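PDB 6MZO: inactive Zymogen C11 Protease from Parabacteroides distasonis, which is the inactive zymogen of a clostripain-like C11 protease, probably a cysteine peptidase of clan CD once activated. Local coordinates for residues Gly39-Gly44 and Leu66-Asp71; Asp236-Thr241 and Arg296-Ala301; Arg243-Asp248 and Asp280-Leu285. All coordinates share one frame; numbering follows the deposited sequence.

Interaction 1: Gly39-Gly44 and Leu66-Asp71; sequences GIERDG and LKLEAD
Ile40, in the last turn of helix 26-43, reaches the sheet through both of its branches, one to each of two leucines that alternate with Lys67 on strand 62-69. From CB, the CG2 methyl stands anti to the backbone N and lies 3.7 Å from Leu68 CG, the two side chains sliding past each other in opposite directions. The other branch leaves by CG1, beside the backbone N (chi1 -61°), and carries CD1 across Leu66 at about a right angle, 3.7 Å from Leu66 CB and 4.0 Å from Leu66 CD1. Leu68 meets the C-terminal turn of the helix with its two methyls: CD1 is 3.7 Å from Ile40 O and 4.1 Å from Gly44 CA, while CD2 comes within 4.2 Å of Glu41 CA. Ile40 O itself accepts the backbone N-H of Gly44, the first residue beyond the helix, with positive phi. An alanine in place of Leu68 would probably leave a gap beside Ile40 CG2 and Gly44 CA at this partly exposed border. Around the contact, Leu66 also touches Ile36 and Ile52, and Ile40 touches Leu50 and, on the edge strand, Ile73. No hydrogen bond joins the segments; with the helix and strand axes 8.8 Å apart and inclined by 40°, this is the helix-on-sheet packing of an alpha/beta sandwich, near one edge of the clostripain-fold sheet.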
loop_
_atom_site.group_PDB
_atom_site.type_symbol
_atom_site.label_atom_id
_atom_site.label_comp_id
_atom_site.label_asym_id
_atom_site.label_seq_id
_atom_site.Cartn_x
_atom_site.Cartn_y
_atom_site.Cartn_z
ATOM N N GLY A 39 -14.699 -10.569 11.005
ATOM C CA GLY A 39 -15.307 -9.583 10.099
ATOM C C GLY A 39 -16.304 -10.266 9.156
ATOM O O GLY A 39 -17.390 -9.705 8.894
ATOM N N ILE A 40 -15.925 -11.431 8.606
ATOM C CA ILE A 40 -16.929 -12.123 7.771
ATOM C C ILE A 40 -18.134 -12.472 8.562
ATOM O O ILE A 40 -19.276 -12.396 8.020
ATOM C CB ILE A 40 -16.313 -13.441 7.183
ATOM C CG1 ILE A 40 -15.095 -13.071 6.308
ATOM C CG2 ILE A 40 -17.387 -14.278 6.454
ATOM C CD1 ILE A 40 -14.230 -14.415 6.121
ATOM N N GLU A 41 -17.966 -12.956 9.799
ATOM C CA GLU A 41 -19.141 -13.355 10.552
ATOM C C GLU A 41 -20.039 -12.142 10.883
ATOM O O GLU A 41 -21.259 -12.293 11.044
ATOM C CB GLU A 41 -18.758 -14.073 11.867
ATOM C CG GLU A 41 -17.999 -15.375 11.678
ATOM C CD GLU A 41 -17.573 -15.977 13.022
ATOM O OE1 GLU A 41 -16.339 -16.113 13.277
ATOM O OE2 GLU A 41 -18.486 -16.264 13.820
ATOM N N ARG A 42 -19.413 -10.964 11.029
ATOM C CA ARG A 42 -20.149 -9.735 11.357
ATOM C C ARG A 42 -20.879 -9.188 10.154
ATOM O O ARG A 42 -22.006 -8.730 10.322
ATOM C CB ARG A 42 -19.188 -8.631 11.862
ATOM C CG ARG A 42 -19.978 -7.453 12.406
ATOM C CD ARG A 42 -19.006 -6.293 12.643
ATOM N NE ARG A 42 -18.766 -5.620 11.370
ATOM C CZ ARG A 42 -18.360 -4.351 11.221
ATOM N NH1 ARG A 42 -18.182 -3.531 12.301
ATOM N NH2 ARG A 42 -18.184 -3.876 9.998
ATOM N N ASP A 43 -20.326 -9.344 8.947
ATOM C CA ASP A 43 -20.862 -8.570 7.796
ATOM C C ASP A 43 -21.508 -9.428 6.713
ATOM O O ASP A 43 -22.385 -8.949 5.968
ATOM C CB ASP A 43 -19.762 -7.824 7.113
ATOM C CG ASP A 43 -19.215 -6.628 7.937
ATOM O OD1 ASP A 43 -19.811 -6.297 8.984
ATOM O OD2 ASP A 43 -18.218 -6.098 7.468
ATOM N N GLY A 44 -21.029 -10.659 6.630
ATOM C CA GLY A 44 -21.346 -11.416 5.377
ATOM C C GLY A 44 -20.608 -10.876 4.182
ATOM O O GLY A 44 -19.851 -9.891 4.271
ATOM N N LEU A 66 -12.394 -18.856 2.808
ATOM C CA LEU A 66 -13.147 -18.717 4.045
ATOM C C LEU A 66 -14.542 -18.411 3.627
ATOM O O LEU A 66 -14.740 -17.470 2.843
ATOM C CB LEU A 66 -12.657 -17.568 4.895
ATOM C CG LEU A 66 -11.289 -17.798 5.495
ATOM C CD1 LEU A 66 -10.829 -16.537 6.297
ATOM C CD2 LEU A 66 -11.252 -19.057 6.425
ATOM N N LYS A 67 -15.506 -19.132 4.140
ATOM C CA LYS A 67 -16.864 -18.818 3.804
ATOM C C LYS A 67 -17.782 -18.976 5.000
ATOM O O LYS A 67 -17.410 -19.540 5.971
ATOM C CB LYS A 67 -17.331 -19.662 2.645
ATOM C CG LYS A 67 -17.496 -21.098 3.020
ATOM C CD LYS A 67 -17.699 -21.987 1.811
ATOM C CE LYS A 67 -18.722 -21.448 0.858
ATOM N NZ LYS A 67 -18.943 -22.366 -0.281
ATOM N N LEU A 68 -18.955 -18.388 4.908
ATOM C CA LEU A 68 -19.942 -18.507 5.940
ATOM C C LEU A 68 -20.810 -19.707 5.675
ATOM O O LEU A 68 -21.244 -19.910 4.617
ATOM C CB LEU A 68 -20.835 -17.287 5.974
ATOM C CG LEU A 68 -20.523 -16.232 7.002
ATOM C CD1 LEU A 68 -21.579 -15.157 7.031
ATOM C CD2 LEU A 68 -20.301 -16.802 8.382
ATOM N N GLU A 69 -21.055 -20.480 6.695
ATOM C CA GLU A 69 -21.890 -21.620 6.569
ATOM C C GLU A 69 -22.730 -21.600 7.818
ATOM O O GLU A 69 -22.223 -21.655 8.886
ATOM C CB GLU A 69 -21.014 -22.846 6.461
ATOM C CG GLU A 69 -21.623 -24.143 6.825
ATOM C CD GLU A 69 -20.595 -25.251 6.843
ATOM O OE1 GLU A 69 -20.431 -25.815 7.932
ATOM O OE2 GLU A 69 -20.000 -25.518 5.787
ATOM N N ALA A 70 -24.023 -21.477 7.630
ATOM C CA ALA A 70 -24.986 -21.384 8.701
ATOM C C ALA A 70 -24.562 -20.237 9.621
ATOM O O ALA A 70 -24.450 -19.118 9.154
ATOM C CB ALA A 70 -25.189 -22.705 9.411
ATOM N N ASP A 71 -24.293 -20.472 10.892
ATOM C CA ASP A 71 -23.871 -19.323 11.699
ATOM C C ASP A 71 -22.371 -19.255 11.881
ATOM O O ASP A 71 -21.902 -18.522 12.731
ATOM C CB ASP A 71 -24.539 -19.295 13.091
ATOM C CG ASP A 71 -26.065 -19.409 13.047
ATOM O OD1 ASP A 71 -26.718 -18.726 12.257
ATOM O OD2 ASP A 71 -26.635 -20.160 13.859
#

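Interaction 2: Asp236-Thr241 and Arg296-Ala301; sequences DELAAT and RSMEKA
Helices 236-241 and 296-301 run nearly antiparallel, their axes 9.1 Å apart and their directions at 160°, with Leu238 facing Ser297 where the backbones come nearest. This antiparallel helix pair is apolar on one flank and polar on the other. On the polar flank the extended side chain of Glu237, CG anti to the backbone N (chi1 178°), reaches across to the other helix and crosses that of Lys300 at about a right angle. The syn lone pair of Glu237 OE1 receives Lys300 NZ at 2.7 Å, a salt bridge at the partly exposed border of the contact. The second carboxylate oxygen, Glu237 OE2, lies 3.1 Å from Ser297 OG. Consistent with the small side chain of that buried serine, Leu238 CA and Ser297 CA are 5.3 Å apart. Besides Glu237 OE2, the serine hydroxyl has Thr241 OG1 as a partner and, weakly, Ala293 O one turn earlier in its own helix. On the apolar flank Leu238 turns its two methyls to the neighbouring helix: CD1 lies 3.8 Å from Ser297 CB and 3.9 Å from Met298 SD, whereas CD2 meets Ala301 CB at 4.0 Å. The bend of Met298 at chi2 (-71°) sets SD against both leucine methyls; its side chain also touches Leu331. Behind the first helix, Ala239 packs on Trp352 and Val356 of helix 351-357. Thr241 OG1 and Ser297 OG share a hydrogen bond of 2.9 Å in which either may be the donor, with the threonine oxygen placed beside its own backbone N.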
loop_
_atom_site.group_PDB
_atom_site.type_symbol
_atom_site.label_atom_id
_atom_site.label_comp_id
_atom_site.label_asym_id
_atom_site.label_seq_id
_atom_site.Cartn_x
_atom_site.Cartn_y
_atom_site.Cartn_z
ATOM N N ASP A 236 -2.500 10.147 -14.116
ATOM C CA ASP A 236 -1.794 10.763 -15.252
ATOM C C ASP A 236 -1.785 12.290 -15.184
ATOM O O ASP A 236 -0.723 12.942 -15.421
ATOM C CB ASP A 236 -2.425 10.318 -16.578
ATOM C CG ASP A 236 -2.111 8.889 -16.921
ATOM O OD1 ASP A 236 -0.976 8.460 -16.745
ATOM O OD2 ASP A 236 -3.026 8.176 -17.402
ATOM N N GLU A 237 -2.909 12.859 -14.758
ATOM C CA GLU A 237 -2.974 14.298 -14.660
ATOM C C GLU A 237 -2.033 14.772 -13.547
ATOM O O GLU A 237 -1.338 15.787 -13.689
ATOM C CB GLU A 237 -4.403 14.753 -14.385
ATOM C CG GLU A 237 -4.471 16.260 -14.227
ATOM C CD GLU A 237 -5.832 16.740 -13.800
ATOM O OE1 GLU A 237 -6.843 16.191 -14.299
ATOM O OE2 GLU A 237 -5.887 17.654 -12.945
ATOM N N LEU A 238 -1.972 14.024 -12.443
ATOM C CA LEU A 238 -1.128 14.467 -11.320
ATOM C C LEU A 238 0.334 14.476 -11.812
ATOM O O LEU A 238 1.116 15.397 -11.515
ATOM C CB LEU A 238 -1.346 13.544 -10.092
ATOM C CG LEU A 238 -0.488 13.894 -8.862
ATOM C CD1 LEU A 238 -0.741 15.316 -8.373
ATOM C CD2 LEU A 238 -0.866 12.899 -7.816
ATOM N N ALA A 239 0.704 13.488 -12.627
ATOM C CA ALA A 239 2.097 13.410 -13.053
ATOM C C ALA A 239 2.353 14.560 -13.988
ATOM O O ALA A 239 3.384 15.184 -13.897
ATOM C CB ALA A 239 2.390 12.093 -13.727
ATOM N N ALA A 240 1.382 14.863 -14.850
ATOM C CA ALA A 240 1.609 15.932 -15.818
ATOM C C ALA A 240 1.788 17.265 -15.095
ATOM O O ALA A 240 2.648 18.102 -15.476
ATOM C CB ALA A 240 0.476 15.993 -16.782
ATOM N N THR A 241 1.014 17.442 -14.022
ATOM C CA THR A 241 1.044 18.693 -13.314
ATOM C C THR A 241 2.423 18.757 -12.650
ATOM O O THR A 241 3.071 19.797 -12.634
ATOM C CB THR A 241 -0.085 18.776 -12.309
ATOM O OG1 THR A 241 -1.369 18.766 -13.009
ATOM C CG2 THR A 241 0.043 20.024 -11.487
ATOM N N ARG A 296 -4.859 21.405 -6.984
ATOM C CA ARG A 296 -6.095 20.959 -7.653
ATOM C C ARG A 296 -6.017 19.502 -8.128
ATOM O O ARG A 296 -7.017 18.762 -8.024
ATOM C CB ARG A 296 -6.408 21.875 -8.815
ATOM C CG ARG A 296 -6.906 23.231 -8.358
ATOM C CD ARG A 296 -7.439 24.027 -9.524
ATOM N NE ARG A 296 -8.386 25.035 -9.043
ATOM C CZ ARG A 296 -8.499 26.276 -9.519
ATOM N NH1 ARG A 296 -7.736 26.700 -10.520
ATOM N NH2 ARG A 296 -9.390 27.098 -8.982
ATOM N N SER A 297 -4.830 19.107 -8.620
ATOM C CA SER A 297 -4.679 17.739 -9.099
ATOM C C SER A 297 -4.722 16.761 -7.936
ATOM O O SER A 297 -5.345 15.686 -8.062
ATOM C CB SER A 297 -3.387 17.561 -9.906
ATOM O OG SER A 297 -3.513 18.304 -11.134
ATOM N N MET A 298 -4.093 17.135 -6.824
ATOM C CA MET A 298 -4.098 16.328 -5.606
ATOM C C MET A 298 -5.522 16.183 -5.109
ATOM O O MET A 298 -5.905 15.100 -4.633
ATOM C CB MET A 298 -3.255 16.950 -4.498
ATOM C CG MET A 298 -1.700 16.809 -4.720
ATOM S SD MET A 298 -1.198 15.072 -4.489
ATOM C CE MET A 298 -1.112 15.089 -2.654
ATOM N N GLU A 299 -6.328 17.259 -5.138
ATOM C CA GLU A 299 -7.727 17.145 -4.683
ATOM C C GLU A 299 -8.475 16.071 -5.473
ATOM O O GLU A 299 -9.382 15.415 -4.931
ATOM C CB GLU A 299 -8.475 18.476 -4.859
ATOM C CG GLU A 299 -8.018 19.548 -3.893
ATOM C CD GLU A 299 -8.655 20.917 -4.196
ATOM O OE1 GLU A 299 -9.824 20.942 -4.628
ATOM O OE2 GLU A 299 -7.987 21.961 -3.997
ATOM N N LYS A 300 -8.127 15.919 -6.760
ATOM C CA LYS A 300 -8.818 14.903 -7.566
ATOM C C LYS A 300 -8.263 13.479 -7.319
ATOM O O LYS A 300 -9.080 12.502 -7.331
ATOM C CB LYS A 300 -8.719 15.213 -9.063
ATOM C CG LYS A 300 -9.556 16.388 -9.492
ATOM C CD LYS A 300 -9.039 16.987 -10.777
ATOM C CE LYS A 300 -9.405 16.191 -12.005
ATOM N NZ LYS A 300 -9.131 17.009 -13.228
ATOM N N ALA A 301 -6.952 13.373 -7.159
ATOM C CA ALA A 301 -6.245 12.082 -7.051
ATOM C C ALA A 301 -6.336 11.464 -5.688
ATOM O O ALA A 301 -6.548 10.237 -5.588
ATOM C CB ALA A 301 -4.799 12.229 -7.426
#

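Interaction 3: Arg243-Asp248 and Asp280-Leu285; sequences RTLFHD and DYVSRL
Phe246 and Leu245 extend from the C-terminal part of helix 235-246 into a buried apolar cluster with Tyr281, Val282 and Leu285, a contact with the 280-285 region in the largely helical part of this clostripain-family protein that holds helices 235-246, 278-283 and 351-357. The Phe246 and Tyr281 rings meet obliquely, centroids 5.8 Å apart and planes at 37°. Tyr281 CG stands anti to its backbone N (chi1 180°). Farther along that ring, Tyr281 CE2 sits near the plane of the Phe246 ring, at its edge, 3.7 Å from Phe246 CE1. Val282 and Leu285 both cross the Phe246 side chain at about a right angle, and each also crosses Leu245 in the same way. Leu245 CG takes the crowded position between the backbone N and the carbonyl carbon (chi1 69°); its CD1 stands over one face of the Phe246 ring, toward the rim, and lies 4.0 Å from Leu285 CB, while CD2 is 3.9 Å from Val282 CG1. Outside the two segments, Phe246 meets the ring of Tyr357, and Leu254 touches both Tyr281 and Leu285. In the closest approach, Leu285 CD1 comes obliquely to the rim carbon Phe246 CE1, 3.6 Å away.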
loop_
_atom_site.group_PDB
_atom_site.type_symbol
_atom_site.label_atom_id
_atom_site.label_comp_id
_atom_site.label_asym_id
_atom_site.label_seq_id
_atom_site.Cartn_x
_atom_site.Cartn_y
_atom_site.Cartn_z
ATOM N N ARG A 243 5.096 17.235 -13.630
ATOM C CA ARG A 243 6.142 17.348 -14.624
ATOM C C ARG A 243 6.503 18.822 -14.856
ATOM O O ARG A 243 7.723 19.182 -14.995
ATOM C CB ARG A 243 5.673 16.686 -15.940
ATOM C CG ARG A 243 6.740 16.795 -17.059
ATOM C CD ARG A 243 6.192 16.150 -18.339
ATOM N NE ARG A 243 5.553 14.891 -18.027
ATOM C CZ ARG A 243 4.266 14.610 -18.231
ATOM N NH1 ARG A 243 3.471 15.497 -18.831
ATOM N NH2 ARG A 243 3.792 13.422 -17.846
ATOM N N THR A 244 5.494 19.691 -14.749
ATOM C CA THR A 244 5.756 21.105 -15.112
ATOM C C THR A 244 6.740 21.767 -14.154
ATOM O O THR A 244 7.512 22.650 -14.570
ATOM C CB THR A 244 4.462 21.941 -15.180
ATOM O OG1 THR A 244 3.879 22.053 -13.879
ATOM C CG2 THR A 244 3.440 21.272 -16.099
ATOM N N LEU A 245 6.825 21.272 -12.917
ATOM C CA LEU A 245 7.739 21.868 -11.960
ATOM C C LEU A 245 8.994 21.041 -11.759
ATOM O O LEU A 245 9.982 21.572 -11.262
ATOM C CB LEU A 245 7.053 22.129 -10.600
ATOM C CG LEU A 245 6.628 20.937 -9.707
ATOM C CD1 LEU A 245 7.387 20.922 -8.396
ATOM C CD2 LEU A 245 5.146 20.948 -9.394
ATOM N N PHE A 246 9.004 19.762 -12.150
ATOM C CA PHE A 246 10.211 18.967 -11.904
ATOM C C PHE A 246 11.128 18.855 -13.127
ATOM O O PHE A 246 12.343 18.648 -12.983
ATOM C CB PHE A 246 9.812 17.553 -11.435
ATOM C CG PHE A 246 9.450 17.496 -10.008
ATOM C CD1 PHE A 246 10.444 17.583 -9.041
ATOM C CD2 PHE A 246 8.113 17.305 -9.615
ATOM C CE1 PHE A 246 10.117 17.530 -7.697
ATOM C CE2 PHE A 246 7.796 17.206 -8.263
ATOM C CZ PHE A 246 8.799 17.319 -7.306
ATOM N N HIS A 247 10.544 18.964 -14.316
ATOM C CA HIS A 247 11.285 18.569 -15.522
ATOM C C HIS A 247 12.423 19.541 -15.845
ATOM O O HIS A 247 13.296 19.223 -16.697
ATOM C CB HIS A 247 10.340 18.425 -16.733
ATOM C CG HIS A 247 9.895 19.730 -17.320
ATOM N ND1 HIS A 247 9.533 20.816 -16.553
ATOM C CD2 HIS A 247 9.789 20.133 -18.604
ATOM C CE1 HIS A 247 9.223 21.830 -17.336
ATOM N NE2 HIS A 247 9.386 21.447 -18.587
ATOM N N ASP A 248 12.463 20.713 -15.201
ATOM C CA ASP A 248 13.509 21.678 -15.516
ATOM C C ASP A 248 14.409 21.946 -14.317
ATOM O O ASP A 248 15.168 22.957 -14.265
ATOM C CB ASP A 248 12.898 22.986 -16.062
ATOM C CG ASP A 248 12.063 23.746 -15.032
ATOM O OD1 ASP A 248 11.667 23.173 -13.999
ATOM O OD2 ASP A 248 11.838 24.961 -15.267
ATOM N N ASP A 280 4.342 19.210 0.870
ATOM C CA ASP A 280 5.365 20.002 1.493
ATOM C C ASP A 280 6.588 20.123 0.571
ATOM O O ASP A 280 7.059 21.185 0.337
ATOM C CB ASP A 280 5.729 19.415 2.843
ATOM C CG ASP A 280 6.480 20.385 3.741
ATOM O OD1 ASP A 280 6.512 21.550 3.442
ATOM O OD2 ASP A 280 7.012 19.926 4.725
ATOM N N TYR A 281 7.051 19.009 0.047
ATOM C CA TYR A 281 8.186 19.021 -0.857
ATOM C C TYR A 281 7.908 19.876 -2.081
ATOM O O TYR A 281 8.663 20.732 -2.422
ATOM C CB TYR A 281 8.528 17.610 -1.289
ATOM C CG TYR A 281 9.689 17.492 -2.235
ATOM C CD1 TYR A 281 10.853 18.165 -2.003
ATOM C CD2 TYR A 281 9.611 16.691 -3.337
ATOM C CE1 TYR A 281 11.917 18.052 -2.869
ATOM C CE2 TYR A 281 10.664 16.562 -4.200
ATOM C CZ TYR A 281 11.812 17.249 -3.951
ATOM O OH TYR A 281 12.854 17.133 -4.795
ATOM N N VAL A 282 6.812 19.603 -2.747
ATOM C CA VAL A 282 6.459 20.367 -3.941
ATOM C C VAL A 282 6.349 21.861 -3.650
ATOM O O VAL A 282 6.811 22.702 -4.465
ATOM C CB VAL A 282 5.074 19.808 -4.578
ATOM C CG1 VAL A 282 4.495 20.828 -5.540
ATOM C CG2 VAL A 282 5.336 18.497 -5.270
ATOM N N SER A 283 5.854 22.225 -2.461
ATOM C CA SER A 283 5.748 23.647 -2.120
ATOM C C SER A 283 7.127 24.374 -2.069
ATOM O O SER A 283 7.196 25.599 -2.202
ATOM C CB SER A 283 5.004 23.826 -0.759
ATOM O OG SER A 283 5.924 23.584 0.314
ATOM N N ARG A 284 8.221 23.615 -1.941
ATOM C CA ARG A 284 9.581 24.177 -1.937
ATOM C C ARG A 284 10.149 24.441 -3.315
ATOM O O ARG A 284 11.137 25.162 -3.461
ATOM C CB ARG A 284 10.582 23.251 -1.239
ATOM C CG ARG A 284 10.197 22.750 0.129
ATOM C CD ARG A 284 9.735 23.858 0.966
ATOM N NE ARG A 284 9.017 23.383 2.144
ATOM C CZ ARG A 284 9.320 23.732 3.394
ATOM N NH1 ARG A 284 10.351 24.584 3.627
ATOM N NH2 ARG A 284 8.607 23.240 4.398
ATOM N N LEU A 285 9.539 23.879 -4.327
ATOM C CA LEU A 285 10.054 23.941 -5.694
ATOM C C LEU A 285 9.103 24.654 -6.644
ATOM O O LEU A 285 9.562 25.318 -7.590
ATOM C CB LEU A 285 10.302 22.537 -6.217
ATOM C CG LEU A 285 11.506 21.815 -5.578
ATOM C CD1 LEU A 285 11.505 20.374 -6.026
ATOM C CD2 LEU A 285 12.833 22.473 -6.020
#

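In the fold
Following the chain, interaction 1 closes first, a short loop in which helix 26-43 is followed by strand 49-54 and returns through strand 62-69, at one end of the molecule. The chain then builds most of the main sheet before helix 235-246 opens both other contacts; the last strand, 302-307, follows only after helix 288-301. The 236-241 part waits for helix 288-301, whereas the 243-248 end meets 280-285 earlier, so the loop of interaction 3 lies wholly within that of interaction 2. These two, centres about 13 Å apart, pin one helix to two successive partners. Interaction 1 lies about 48 Å from interaction 3, centre to centre, across the chain's centre.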